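Local coordinates for terminal oxygenase component of carbazole (Janthinobacterium sp., PDB 7BUG), which dioxygenates carbazole at its angular (C-9a) and adjacent (C-1) carbons, as the terminal oxygenase of the multicomponent carbazole 1,9a-dioxygenase, at the interface of chains A and B. Coordinates in Å, arbitrary orientation; residue numbers count along the deposited sequence, not the author numbering. Chains: chain A/B, Terminal oxygenase component of carbazole.

Contact 1: the interface of chains A and B. Residues chain A 72, 93; chain B 176, 180, 340, 353, 355, 362, 366.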
ATOM      1  N   ARG A  72     -14.848  -8.497  20.686  1.00 10.39           N
ATOM      2  CA  ARG A  72     -13.790  -8.864  19.700  1.00  9.84           C
ATOM      3  C   ARG A  72     -13.493  -7.700  18.754  1.00  9.76           C
ATOM      4  O   ARG A  72     -12.785  -7.894  17.744  1.00 11.06           O
ATOM      5  CB  ARG A  72     -14.144 -10.158  18.958  1.00 10.92           C
ATOM      6  CG  ARG A  72     -14.423 -11.346  19.872  1.00 11.14           C
ATOM      7  CD  ARG A  72     -13.326 -11.773  20.831  1.00 11.23           C
ATOM      8  NE  ARG A  72     -12.081 -12.036  20.113  1.00 13.07           N
ATOM      9  CZ  ARG A  72     -11.755 -13.161  19.507  1.00 13.57           C
ATOM     10  NH1 ARG A  72     -12.538 -14.215  19.608  1.00 15.78           N
ATOM     11  NH2 ARG A  72     -10.608 -13.224  18.871  1.00 15.18           N
ATOM     12  N   HIS A  93     -21.797 -11.883  18.693  1.00  8.65           N
ATOM     13  CA  HIS A  93     -22.189 -12.673  19.885  1.00  8.38           C
ATOM     14  C   HIS A  93     -23.296 -11.951  20.633  1.00  8.98           C
ATOM     15  O   HIS A  93     -23.527 -12.277  21.764  1.00  9.78           O
ATOM     16  CB  HIS A  93     -21.021 -13.019  20.808  1.00  8.65           C
ATOM     17  CG  HIS A  93     -19.794 -13.429  20.079  1.00  8.95           C
ATOM     18  ND1 HIS A  93     -18.892 -12.513  19.557  1.00  9.63           N
ATOM     19  CD2 HIS A  93     -19.290 -14.659  19.840  1.00  9.29           C
ATOM     20  CE1 HIS A  93     -17.919 -13.191  18.958  1.00  8.96           C
ATOM     21  NE2 HIS A  93     -18.129 -14.513  19.128  1.00 10.20           N
TER
ATOM     22  N   GLU B 176     -10.379 -19.217  15.707  1.00 10.00           N
ATOM     23  CA  GLU B 176     -11.167 -18.813  16.911  1.00 10.61           C
ATOM     24  C   GLU B 176     -12.628 -18.726  16.498  1.00 11.79           C
ATOM     25  O   GLU B 176     -13.445 -19.198  17.281  1.00 12.51           O
ATOM     26  CB  GLU B 176     -10.638 -17.521  17.495  1.00 11.18           C
ATOM     27  CG  GLU B 176      -9.258 -17.774  18.053  1.00 11.47           C
ATOM     28  CD  GLU B 176      -8.669 -16.649  18.887  1.00 12.25           C
ATOM     29  OE1 GLU B 176      -9.373 -15.651  19.147  1.00 11.72           O
ATOM     30  OE2 GLU B 176      -7.463 -16.790  19.248  1.00 11.83           O
ATOM     31  N   ASP B 180     -15.497 -20.989  18.474  1.00 12.35           N
ATOM     32  CA  ASP B 180     -16.186 -20.057  19.376  1.00 12.15           C
ATOM     33  C   ASP B 180     -17.589 -20.556  19.688  1.00 11.78           C
ATOM     34  O   ASP B 180     -18.435 -20.606  18.799  1.00 11.52           O
ATOM     35  CB  ASP B 180     -16.239 -18.754  18.627  1.00 13.08           C
ATOM     36  CG  ASP B 180     -16.782 -17.614  19.400  1.00 13.45           C
ATOM     37  OD1 ASP B 180     -17.701 -17.837  20.228  1.00 12.57           O
ATOM     38  OD2 ASP B 180     -16.308 -16.495  19.073  1.00 13.76           O
ATOM     39  N   MET B 340     -12.970  -9.135  11.986  1.00  9.65           N
ATOM     40  CA  MET B 340     -12.044  -9.095  13.166  1.00  9.84           C
ATOM     41  C   MET B 340     -10.691  -8.538  12.740  1.00 10.18           C
ATOM     42  O   MET B 340      -9.855  -8.278  13.625  1.00  9.78           O
ATOM     43  CB  MET B 340     -11.883 -10.459  13.820  1.00 11.85           C
ATOM     44  CG  MET B 340     -13.056 -10.747  14.777  1.00 13.98           C
ATOM     45  SD  MET B 340     -12.752 -12.155  15.843  1.00 17.79           S
ATOM     46  CE  MET B 340     -12.883 -13.271  14.422  1.00 11.09           C
ATOM     47  N   GLU B 353      -9.136  -6.769  23.738  1.00 11.26           N
ATOM     48  CA  GLU B 353     -10.376  -7.574  23.741  1.00 12.11           C
ATOM     49  C   GLU B 353     -10.914  -7.734  25.169  1.00 11.99           C
ATOM     50  O   GLU B 353     -10.109  -7.770  26.165  1.00 11.62           O
ATOM     51  CB  GLU B 353     -10.131  -8.937  23.107  1.00 11.73           C
ATOM     52  CG  GLU B 353      -9.213  -9.830  23.894  1.00 11.85           C
ATOM     53  CD  GLU B 353      -8.769 -11.155  23.320  1.00 11.96           C
ATOM     54  OE1 GLU B 353      -8.936 -11.407  22.089  1.00 12.87           O
ATOM     55  OE2 GLU B 353      -8.217 -11.979  24.153  1.00 12.98           O
ATOM     56  N   LEU B 355     -13.091 -10.521  26.942  1.00 13.17           N
ATOM     57  CA  LEU B 355     -13.680 -11.855  26.766  1.00 13.54           C
ATOM     58  C   LEU B 355     -14.816 -12.076  27.758  1.00 13.90           C
ATOM     59  O   LEU B 355     -14.865 -11.407  28.783  1.00 15.69           O
ATOM     60  CB  LEU B 355     -12.587 -12.897  26.962  1.00 13.73           C
ATOM     61  CG  LEU B 355     -11.440 -12.795  25.950  1.00 13.69           C
ATOM     62  CD1 LEU B 355     -10.518 -13.992  26.073  1.00 16.76           C
ATOM     63  CD2 LEU B 355     -11.926 -12.657  24.507  1.00 14.07           C
ATOM     64  N   ILE B 362     -11.921 -20.696  23.723  1.00 11.31           N
ATOM     65  CA  ILE B 362     -10.896 -20.025  22.885  1.00 11.26           C
ATOM     66  C   ILE B 362      -9.581 -19.919  23.702  1.00 11.67           C
ATOM     67  O   ILE B 362      -8.489 -20.198  23.152  1.00 11.93           O
ATOM     68  CB  ILE B 362     -11.408 -18.678  22.356  1.00 13.71           C
ATOM     69  CG1 ILE B 362     -12.410 -18.903  21.206  1.00 14.78           C
ATOM     70  CG2 ILE B 362     -10.257 -17.795  21.878  1.00 14.45           C
ATOM     71  CD1 ILE B 362     -13.184 -17.667  20.923  1.00 15.51           C
ATOM     72  N   ARG B 366      -5.895 -21.342  22.874  1.00 10.94           N
ATOM     73  CA  ARG B 366      -4.710 -20.435  22.788  1.00 12.61           C
ATOM     74  C   ARG B 366      -3.582 -21.029  23.666  1.00 12.73           C
ATOM     75  O   ARG B 366      -2.407 -21.031  23.235  1.00 13.59           O
ATOM     76  CB  ARG B 366      -5.003 -19.000  23.219  1.00 12.55           C
ATOM     77  CG  ARG B 366      -5.995 -18.300  22.303  1.00 12.25           C
ATOM     78  CD  ARG B 366      -6.259 -16.939  22.836  1.00 12.90           C
ATOM     79  NE  ARG B 366      -7.102 -16.137  21.967  1.00 12.55           N
ATOM     80  CZ  ARG B 366      -7.621 -14.990  22.326  1.00 13.22           C
ATOM     81  NH1 ARG B 366      -7.333 -14.439  23.500  1.00 14.62           N
ATOM     82  NH2 ARG B 366      -8.425 -14.344  21.484  1.00 12.56           N
TER
HETATM   83  O   HOH W   1     -15.030 -14.735  20.903  1.00 15.03           O
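A:Arg72 reaches from the Rieske cluster-binding loop of one subunit into chain B, and its side chain can be followed atom by atom. CB lies 4.0 Å from the thioether sulfur SD of B:Met340, and CD is equally far from B:Leu355 CD2. Bends at chi2 and chi3 (-58° and -55°) curl the chain, and the B:Met340 sulfur lies above one face of the guanidinium, toward its rim. NE makes a long salt bridge to B:Glu353 OE1, at 3.8 Å. NH1 passes B:Ile362 CD1 and joins a water that also binds B:Asp180 OD2. A:Arg72 NH2 gives a short, bent hydrogen bond to the carboxylate oxygen OE1 of B:Glu176 (2.7 Å), meeting it nearly along its C-O axis but tilted out of the guanidinium plane.

That oxygen also accepts from B:Arg366 NH2. B:Arg366 grips two acids at once, B:Glu176 side-on through NE and NH2 and B:Glu353 end-on through NH1 and NH2, with B:Glu353 using its syn lone pairs. A leucine in its place would probably leave both carboxylates without the arginine that holds them together, and freer to turn away from A:Arg72.

Beside this network, the imidazole of A:His93 meets B:Asp180 from the opposite direction, its plane only 16° from that of the carboxylate. A:His93 NE2 donates to B:Asp180 OD2 across 2.7 Å, on the syn side though somewhat out of the carboxylate plane. A:His93 is a cluster ligand, and B:Asp180 is the bridging aspartate of Rieske oxygenases: the bond lies on the intersubunit path by which, in this family, electrons are taken to pass from the cluster to the neighbour's mononuclear iron.

Contact 2: the interface of chains A and B. Residues chain A 71, 93, 95, 107, 109-110; chain B 182, 356.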
ATOM      1  N   HIS A  71     -16.144  -6.636  22.812  1.00  8.86           N
ATOM      2  CA  HIS A  71     -15.796  -8.065  22.921  1.00  9.43           C
ATOM      3  C   HIS A  71     -14.597  -8.383  21.995  1.00 10.44           C
ATOM      4  O   HIS A  71     -13.467  -8.544  22.475  1.00 11.28           O
ATOM      5  CB  HIS A  71     -17.072  -8.873  22.633  1.00 10.13           C
ATOM      6  CG  HIS A  71     -16.867 -10.322  22.665  1.00  9.64           C
ATOM      7  ND1 HIS A  71     -17.537 -11.145  21.778  1.00  9.51           N
ATOM      8  CD2 HIS A  71     -16.085 -11.092  23.448  1.00  9.54           C
ATOM      9  CE1 HIS A  71     -17.195 -12.399  22.027  1.00  9.26           C
ATOM     10  NE2 HIS A  71     -16.288 -12.386  23.100  1.00  8.57           N
ATOM     11  N   HIS A  93     -21.797 -11.883  18.693  1.00  8.65           N
ATOM     12  CA  HIS A  93     -22.189 -12.673  19.885  1.00  8.38           C
ATOM     13  C   HIS A  93     -23.296 -11.951  20.633  1.00  8.98           C
ATOM     14  O   HIS A  93     -23.527 -12.277  21.764  1.00  9.78           O
ATOM     15  CB  HIS A  93     -21.021 -13.019  20.808  1.00  8.65           C
ATOM     16  CG  HIS A  93     -19.794 -13.429  20.079  1.00  8.95           C
ATOM     17  ND1 HIS A  93     -18.892 -12.513  19.557  1.00  9.63           N
ATOM     18  CD2 HIS A  93     -19.290 -14.659  19.840  1.00  9.29           C
ATOM     19  CE1 HIS A  93     -17.919 -13.191  18.958  1.00  8.96           C
ATOM     20  NE2 HIS A  93     -18.129 -14.513  19.128  1.00 10.20           N
ATOM     21  N   TRP A  95     -23.734  -9.089  22.126  1.00  9.69           N
ATOM     22  CA  TRP A  95     -23.584  -8.052  23.166  1.00  9.65           C
ATOM     23  C   TRP A  95     -24.451  -6.865  22.786  1.00  9.68           C
ATOM     24  O   TRP A  95     -24.410  -6.338  21.675  1.00 10.61           O
ATOM     25  CB  TRP A  95     -22.133  -7.627  23.376  1.00 10.26           C
ATOM     26  CG  TRP A  95     -21.253  -8.667  23.963  1.00  9.72           C
ATOM     27  CD1 TRP A  95     -21.297 -10.023  23.813  1.00  9.75           C
ATOM     28  CD2 TRP A  95     -20.122  -8.383  24.789  1.00  9.31           C
ATOM     29  NE1 TRP A  95     -20.279 -10.608  24.522  1.00 10.12           N
ATOM     30  CE2 TRP A  95     -19.535  -9.625  25.107  1.00  9.61           C
ATOM     31  CE3 TRP A  95     -19.535  -7.197  25.235  1.00 10.47           C
ATOM     32  CZ2 TRP A  95     -18.367  -9.700  25.869  1.00  9.56           C
ATOM     33  CZ3 TRP A  95     -18.404  -7.290  26.034  1.00 10.58           C
ATOM     34  CH2 TRP A  95     -17.846  -8.529  26.337  1.00 10.09           C
ATOM     35  N   ILE A 107     -26.765  -9.658  26.968  1.00 12.69           N
ATOM     36  CA  ILE A 107     -26.010 -10.446  25.954  1.00 11.82           C
ATOM     37  C   ILE A 107     -26.866 -11.626  25.519  1.00 12.16           C
ATOM     38  O   ILE A 107     -27.108 -12.521  26.365  1.00 12.80           O
ATOM     39  CB  ILE A 107     -24.642 -10.925  26.459  1.00 12.04           C
ATOM     40  CG1 ILE A 107     -23.765  -9.789  26.977  1.00 13.04           C
ATOM     41  CG2 ILE A 107     -23.933 -11.726  25.345  1.00 12.65           C
ATOM     42  CD1 ILE A 107     -22.501 -10.224  27.634  1.00 13.18           C
ATOM     43  N   THR A 109     -26.494 -14.239  23.687  1.00 11.05           N
ATOM     44  CA  THR A 109     -25.844 -15.560  23.698  1.00 11.49           C
ATOM     45  C   THR A 109     -25.526 -16.056  25.101  1.00 11.84           C
ATOM     46  O   THR A 109     -25.159 -17.231  25.210  1.00 14.08           O
ATOM     47  CB  THR A 109     -24.558 -15.493  22.866  1.00 11.09           C
ATOM     48  OG1 THR A 109     -23.679 -14.474  23.389  1.00 10.98           O
ATOM     49  CG2 THR A 109     -24.896 -15.286  21.408  1.00 10.93           C
ATOM     50  N   ASN A 110     -25.642 -15.229  26.127  1.00 12.04           N
ATOM     51  CA  ASN A 110     -25.372 -15.654  27.518  1.00 11.94           C
ATOM     52  C   ASN A 110     -26.007 -14.664  28.478  1.00 11.69           C
ATOM     53  O   ASN A 110     -25.399 -13.707  28.934  1.00 11.89           O
ATOM     54  CB  ASN A 110     -23.898 -15.836  27.834  1.00 13.10           C
ATOM     55  CG  ASN A 110     -23.729 -16.316  29.267  1.00 14.34           C
ATOM     56  OD1 ASN A 110     -24.749 -16.558  29.933  1.00 15.14           O
ATOM     57  ND2 ASN A 110     -22.482 -16.331  29.774  1.00 14.29           N
TER
ATOM     58  N   SER B 182     -20.152 -19.253  21.147  1.00 11.71           N
ATOM     59  CA  SER B 182     -21.245 -18.267  21.130  1.00 11.94           C
ATOM     60  C   SER B 182     -21.427 -17.665  19.739  1.00 11.14           C
ATOM     61  O   SER B 182     -22.441 -16.989  19.500  1.00 11.38           O
ATOM     62  CB  SER B 182     -21.042 -17.190  22.184  1.00 12.39           C
ATOM     63  OG  SER B 182     -21.345 -17.752  23.442  1.00 13.44           O
ATOM     64  N   PHE B 356     -15.702 -13.001  27.420  1.00 11.78           N
ATOM     65  CA  PHE B 356     -16.753 -13.481  28.351  1.00 10.88           C
ATOM     66  C   PHE B 356     -16.708 -14.999  28.445  1.00 11.31           C
ATOM     67  O   PHE B 356     -15.780 -15.631  27.997  1.00 11.61           O
ATOM     68  CB  PHE B 356     -18.104 -12.841  28.056  1.00 10.61           C
ATOM     69  CG  PHE B 356     -18.932 -13.404  26.928  1.00 11.48           C
ATOM     70  CD1 PHE B 356     -18.319 -13.877  25.771  1.00 12.35           C
ATOM     71  CD2 PHE B 356     -20.311 -13.390  26.971  1.00 11.59           C
ATOM     72  CE1 PHE B 356     -19.059 -14.328  24.682  1.00 11.43           C
ATOM     73  CE2 PHE B 356     -21.047 -13.834  25.887  1.00 12.46           C
ATOM     74  CZ  PHE B 356     -20.433 -14.292  24.736  1.00 12.75           C
TER
HETATM   75  O   HOH W   2     -22.227 -18.306  26.017  1.00 16.55           O
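B:Phe356 carries its ring into chain A through a chi1 of 81°, which sets CG in the crowded position between backbone N and carbonyl carbon, while A:His71 sends its imidazole to meet it with CG opposite the backbone N (chi1 178°). The receiving surface belongs to a Rieske [2Fe-2S] domain: A:His71 and A:His93 are the histidines of the paired Cys-X-His and Cys-X-X-His motifs, and both bind the cluster through ND1.

A:Trp95 presents the edge of its indole to the phenyl face, the planes standing 69° apart. Its pyrrole nitrogen NE1 sits over the centre of the phenyl ring, 3.6 Å from B:Phe356 CE2, while CZ2 farther along the same edge packs against B:Phe356 CB. With A:His71 the roles are exchanged: the CD1-CE1 edge of the phenyl ring stands over the imidazole face toward its NE2/CE1 rim, B:Phe356 CD1 lying 3.7 Å from A:His71 NE2, the pair again edge-to-face. Within chain A the indole is held between A:His71 CB over one face and A:Ile107 CD1 toward the rim of the other, packing that is likely to limit the tilt of the edge offered to the phenylalanine.

A:Ile107 itself touches the ring with CG2, 3.6 Å from B:Phe356 CE2, and A:Asn110 adds its CB at the same ring atom. At the far end of the ring, the hydroxyl OG1 of A:Thr109 lies in the phenyl plane, 3.5 Å from B:Phe356 CZ. That hydroxyl OG1 is held by a hydrogen bond to the carbonyl O of A:His93 (2.7 Å), a second-shell bond that ties the ring's neighbour to the cluster loop. On its other side, A:Thr109 packs its methyl CG2 against the carbonyl O of B:Ser182, and a water joins B:Ser182 OG (2.8 Å) to the backbone O of A:Thr109. The serine's CB also packs against CD2 of the A:His93 imidazole, at 3.9 Å.

The C-alpha centres of contact 1 and contact 2 lie about 10 Å apart, and A:His93 belongs to both. On chain A each draws on the cluster-binding loops of the Rieske domain, with A:Arg72 and A:His71 adjacent in sequence. On chain B, B:Leu355 and B:Phe356 are likewise neighbours, divided between the two. Contact 1 supplies charged and directional bonds, contact 2 aromatic packing; together they probably fix the cluster domain against the next subunit's catalytic domain. Repeated round the homotrimer, the arrangement would pair each cluster with a neighbouring mononuclear iron site.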